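Local atomic coordinates of B-agarase (Saccharophagus degradans, PDB entry 4BQ2), a protein that hydrolyses beta-1,4-galactosidic linkages of agarose as an exo-acting beta-agarase of glycoside hydrolase family 50. Residues 84-88 with 666-670; 133-139 with 712-716. One frame throughout, in Å; residues are numbered along the deposited sequence.

Contact 1 (84-88 with 666-670); sequences TQFYL and GLIHA
A buried interdomain contact, in which the amide of Q85 plugs into the backbone of L667 to H669, joins the agarase CBM-like beta domain to the catalytic (beta/alpha)8 barrel expected of this family. Q85 and Y87 lie on strand 84-92, while 666-670 belongs to the loop between strand 648-652 and helix 673-688. The Q85 chain leaves the strand stretched, with CG anti to the backbone N (chi1 173°) and CD continuing straight on, which carries the amide across to the loop. Both ends of that amide are used. Q85 OE1 accepts from H669 N at 2.9 Å, a bent bond whose donor stands well above the carbonyl plane. Q85 NE2 gives an almost straight bond to L667 O, 3.1 Å away and within the plane of the amide. These two bonds fix which end of the amide is oxygen; Q85 NE2 also bonds S101 OG on the adjoining strand 97-104, a second hold on its rotation. The same amide stacks on the imidazole of H669, the planes 11° apart and Q85 NE2 sitting 3.5 Å above the ring centre. H669 is steadied in turn by its own loop, since H669 NE2 donates to G666 O at 2.7 Å, close to the ring plane. I668 fills the corner between the two strand residues: its CD1 comes within 3.5 Å of Q85 OE1 and 3.6 Å of Y87 OH, and its side chain also rests on M679 of helix 673-688. Besides touching I668, Y87 is joined to the loop by one water, in the plane of its ring, which lies 2.7 Å from Y87 OH and donates to L667 O, the carbonyl that also receives Q85 NE2.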
# COMPACT_ATOMS: atom_id res chain seq x y z
N THR A 84 18.36 6.40 -5.61
CA THR A 84 18.41 5.34 -4.62
C THR A 84 17.40 5.63 -3.53
O THR A 84 17.42 6.71 -2.95
CB THR A 84 19.83 5.29 -3.96
OG1 THR A 84 20.82 5.16 -4.97
CG2 THR A 84 19.94 4.14 -2.97
N GLN A 85 16.53 4.67 -3.23
CA GLN A 85 15.65 4.78 -2.07
C GLN A 85 16.33 4.00 -0.93
O GLN A 85 16.48 2.77 -1.01
CB GLN A 85 14.24 4.24 -2.35
CG GLN A 85 13.39 4.20 -1.08
CD GLN A 85 11.99 3.68 -1.29
OE1 GLN A 85 11.63 3.24 -2.40
NE2 GLN A 85 11.21 3.63 -0.21
N PHE A 86 16.78 4.73 0.09
CA PHE A 86 17.34 4.13 1.27
C PHE A 86 16.26 3.88 2.32
O PHE A 86 15.40 4.77 2.58
CB PHE A 86 18.40 5.08 1.90
CG PHE A 86 19.80 4.69 1.62
CD1 PHE A 86 20.15 3.33 1.41
CD2 PHE A 86 20.81 5.65 1.61
CE1 PHE A 86 21.48 2.96 1.19
CE2 PHE A 86 22.13 5.29 1.39
CZ PHE A 86 22.47 3.95 1.16
N TYR A 87 16.33 2.70 2.93
CA TYR A 87 15.59 2.40 4.14
C TYR A 87 16.55 2.59 5.29
O TYR A 87 17.63 2.01 5.29
CB TYR A 87 15.08 0.97 4.11
CG TYR A 87 13.96 0.78 3.09
CD1 TYR A 87 14.25 0.46 1.78
CD2 TYR A 87 12.63 0.94 3.47
CE1 TYR A 87 13.22 0.28 0.83
CE2 TYR A 87 11.60 0.77 2.54
CZ TYR A 87 11.91 0.45 1.23
OH TYR A 87 10.87 0.27 0.33
N LEU A 88 16.18 3.46 6.25
CA LEU A 88 16.97 3.67 7.43
C LEU A 88 16.24 2.95 8.57
O LEU A 88 15.11 3.31 8.88
CB LEU A 88 17.12 5.17 7.72
CG LEU A 88 17.64 5.46 9.14
CD1 LEU A 88 19.13 5.13 9.22
CD2 LEU A 88 17.35 6.93 9.56
N GLY A 666 5.01 8.04 -0.57
CA GLY A 666 4.38 6.72 -0.63
C GLY A 666 5.36 5.61 -0.24
O GLY A 666 6.37 5.87 0.39
N LEU A 667 5.09 4.37 -0.65
CA LEU A 667 5.96 3.23 -0.28
C LEU A 667 7.32 3.14 -1.01
O LEU A 667 8.32 2.67 -0.46
CB LEU A 667 5.16 1.90 -0.40
CG LEU A 667 4.05 1.85 0.67
CD1 LEU A 667 3.04 0.73 0.43
CD2 LEU A 667 4.64 1.75 2.09
N ILE A 668 7.35 3.57 -2.25
CA ILE A 668 8.54 3.49 -3.06
C ILE A 668 8.78 4.90 -3.59
O ILE A 668 7.82 5.59 -3.95
CB ILE A 668 8.40 2.47 -4.22
CG1 ILE A 668 8.28 1.02 -3.67
CG2 ILE A 668 9.56 2.65 -5.22
CD1 ILE A 668 9.54 0.45 -2.98
N HIS A 669 10.03 5.34 -3.56
CA HIS A 669 10.36 6.78 -3.67
C HIS A 669 11.23 7.07 -4.91
O HIS A 669 12.19 6.34 -5.19
CB HIS A 669 11.13 7.27 -2.41
CG HIS A 669 10.40 7.05 -1.11
ND1 HIS A 669 10.98 7.32 0.11
CD2 HIS A 669 9.16 6.58 -0.84
CE1 HIS A 669 10.12 7.05 1.08
NE2 HIS A 669 9.01 6.59 0.53
N ALA A 670 10.89 8.16 -5.60
CA ALA A 670 11.64 8.67 -6.73
C ALA A 670 12.14 10.07 -6.39
O ALA A 670 11.64 10.70 -5.45
CB ALA A 670 10.76 8.72 -7.97
O HOH W 1 8.35 0.43 1.14

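Contact 2 (133-139 with 712-716); sequences NLASGLR and DGENY
D712 opens this buried loop-to-loop contact with its backbone carbonyl: D712 O accepts from R139 NH2 at 2.8 Å, lying in the guanidinium plane at its edge. The D712 carboxylate, turned 74° to that plane, makes only a long salt bridge (D712 OD2 to R139 NH2, 3.7 Å), supplemented by a water between the same two atoms; its stronger partner is R709. D712 OD1 also accepts from E714 N, closing an Asx turn. G713, at positive phi, sets its CA 3.3 Å from G137 O, and its carbonyl O receives R139 N at 3.1 Å. E714 runs alongside R139: E714 CG lies over one guanidinium face, 3.7 Å from R139 NH2, and a water links R139 NH1 to E714 OE2. N715 straddles two residues: N715 OD1, buried without a polar partner, lies 3.4 Å from R139 CB, whereas N715 ND2 rests on L138 CB and bonds S140 O. Y716 meets R139 CG at its ring edge, its OH 3.6 Å from that carbon. Bends at chi2 and chi3 (56° and 51°) fold R139 back among these groups. The type I turn L134 to G137 shapes the partner loop, which connects strands 110-115 and 150-155 of the CBM-like domain; 712-716 lies between strand 693-699 and helix 729-739.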
# COMPACT_ATOMS: atom_id res chain seq x y z
N ASN A 133 0.64 6.28 11.79
CA ASN A 133 0.70 7.73 11.61
C ASN A 133 1.40 8.45 12.75
O ASN A 133 1.62 7.88 13.81
CB ASN A 133 -0.72 8.28 11.52
CG ASN A 133 -1.50 7.62 10.42
OD1 ASN A 133 -2.53 6.95 10.67
ND2 ASN A 133 -1.02 7.78 9.21
N LEU A 134 1.71 9.73 12.51
CA LEU A 134 2.05 10.64 13.60
C LEU A 134 0.75 11.17 14.21
O LEU A 134 -0.35 10.89 13.69
CB LEU A 134 2.95 11.76 13.07
CG LEU A 134 4.31 11.20 12.64
CD1 LEU A 134 4.99 12.01 11.56
CD2 LEU A 134 5.25 10.98 13.81
N ALA A 135 0.86 11.93 15.29
CA ALA A 135 -0.30 12.34 16.10
C ALA A 135 -1.31 13.16 15.31
O ALA A 135 -2.52 13.11 15.60
CB ALA A 135 0.16 13.11 17.34
N SER A 136 -0.80 13.91 14.33
CA SER A 136 -1.56 14.73 13.39
C SER A 136 -2.56 13.96 12.52
O SER A 136 -3.49 14.56 11.94
CB SER A 136 -0.58 15.38 12.45
OG SER A 136 0.14 14.35 11.75
N GLY A 137 -2.35 12.65 12.39
CA GLY A 137 -3.15 11.85 11.46
C GLY A 137 -2.62 11.89 10.03
O GLY A 137 -3.35 11.55 9.09
N LEU A 138 -1.36 12.30 9.90
CA LEU A 138 -0.61 12.23 8.66
C LEU A 138 0.41 11.09 8.79
O LEU A 138 1.01 10.94 9.87
CB LEU A 138 0.14 13.54 8.44
CG LEU A 138 -0.67 14.66 7.76
CD1 LEU A 138 -1.82 15.13 8.63
CD2 LEU A 138 0.27 15.79 7.41
N ARG A 139 0.61 10.29 7.73
CA ARG A 139 1.58 9.19 7.79
C ARG A 139 2.98 9.75 7.98
O ARG A 139 3.80 9.15 8.65
CB ARG A 139 1.54 8.31 6.50
CG ARG A 139 2.40 7.04 6.62
CD ARG A 139 1.98 6.22 7.84
NE ARG A 139 0.53 5.97 7.86
CZ ARG A 139 -0.07 4.89 7.37
NH1 ARG A 139 0.64 3.89 6.84
NH2 ARG A 139 -1.40 4.80 7.43
N ASP A 712 -7.07 6.14 7.20
CA ASP A 712 -5.90 5.76 7.97
C ASP A 712 -4.71 6.71 7.87
O ASP A 712 -3.60 6.34 8.30
CB ASP A 712 -5.47 4.34 7.54
CG ASP A 712 -4.86 4.34 6.16
OD1 ASP A 712 -4.91 5.41 5.48
OD2 ASP A 712 -4.30 3.27 5.76
N GLY A 713 -4.91 7.88 7.25
CA GLY A 713 -3.88 8.93 7.20
C GLY A 713 -2.82 8.79 6.11
O GLY A 713 -1.91 9.62 6.03
N GLU A 714 -2.89 7.76 5.28
CA GLU A 714 -1.98 7.74 4.12
C GLU A 714 -2.16 9.05 3.35
O GLU A 714 -3.31 9.45 3.03
CB GLU A 714 -2.24 6.53 3.19
CG GLU A 714 -1.83 5.17 3.78
CD GLU A 714 -2.03 4.03 2.80
OE1 GLU A 714 -2.35 4.29 1.61
OE2 GLU A 714 -1.85 2.86 3.22
N ASN A 715 -1.04 9.70 3.04
CA ASN A 715 -1.01 11.04 2.45
C ASN A 715 -0.01 11.11 1.32
O ASN A 715 0.83 12.00 1.27
CB ASN A 715 -0.69 12.11 3.55
CG ASN A 715 0.67 11.92 4.23
OD1 ASN A 715 1.27 10.83 4.18
ND2 ASN A 715 1.18 12.99 4.85
N TYR A 716 -0.09 10.14 0.40
CA TYR A 716 0.97 9.89 -0.56
C TYR A 716 0.81 10.49 -1.97
O TYR A 716 -0.31 10.61 -2.47
CB TYR A 716 1.06 8.35 -0.78
CG TYR A 716 1.29 7.46 0.44
CD1 TYR A 716 1.95 7.94 1.59
CD2 TYR A 716 0.92 6.11 0.40
CE1 TYR A 716 2.17 7.12 2.68
CE2 TYR A 716 1.16 5.26 1.48
CZ TYR A 716 1.79 5.76 2.61
OH TYR A 716 2.04 4.92 3.69
O HOH W 2 -1.18 1.80 5.61
O HOH W 3 -2.93 2.01 7.87

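How the contacts relate
Contacts 1 and 2 are two fastenings of one domain interface, their centres about 17 Å apart: strand 84-92 and the 133-139 loop of the CBM-like domain meet loops that follow the neighbouring parallel strands 648-652 and 693-699 of the presumed barrel. The segments 666-670 and 712-716 touch directly, with G666 CA 3.3 Å from Y716 CG. H664 binds them further, its ND1 hydrogen-bonded to G666 N and its ring meeting that of Y716. Loops after barrel strands surround the active site in such hydrolases, so both contacts probably border the catalytic end. Glycerol, probably from the crystallisation liquor, is bound about 4 Å from the L667 side chain, and glycerol also lies about 3 Å from that of E714; such molecules often mark pockets.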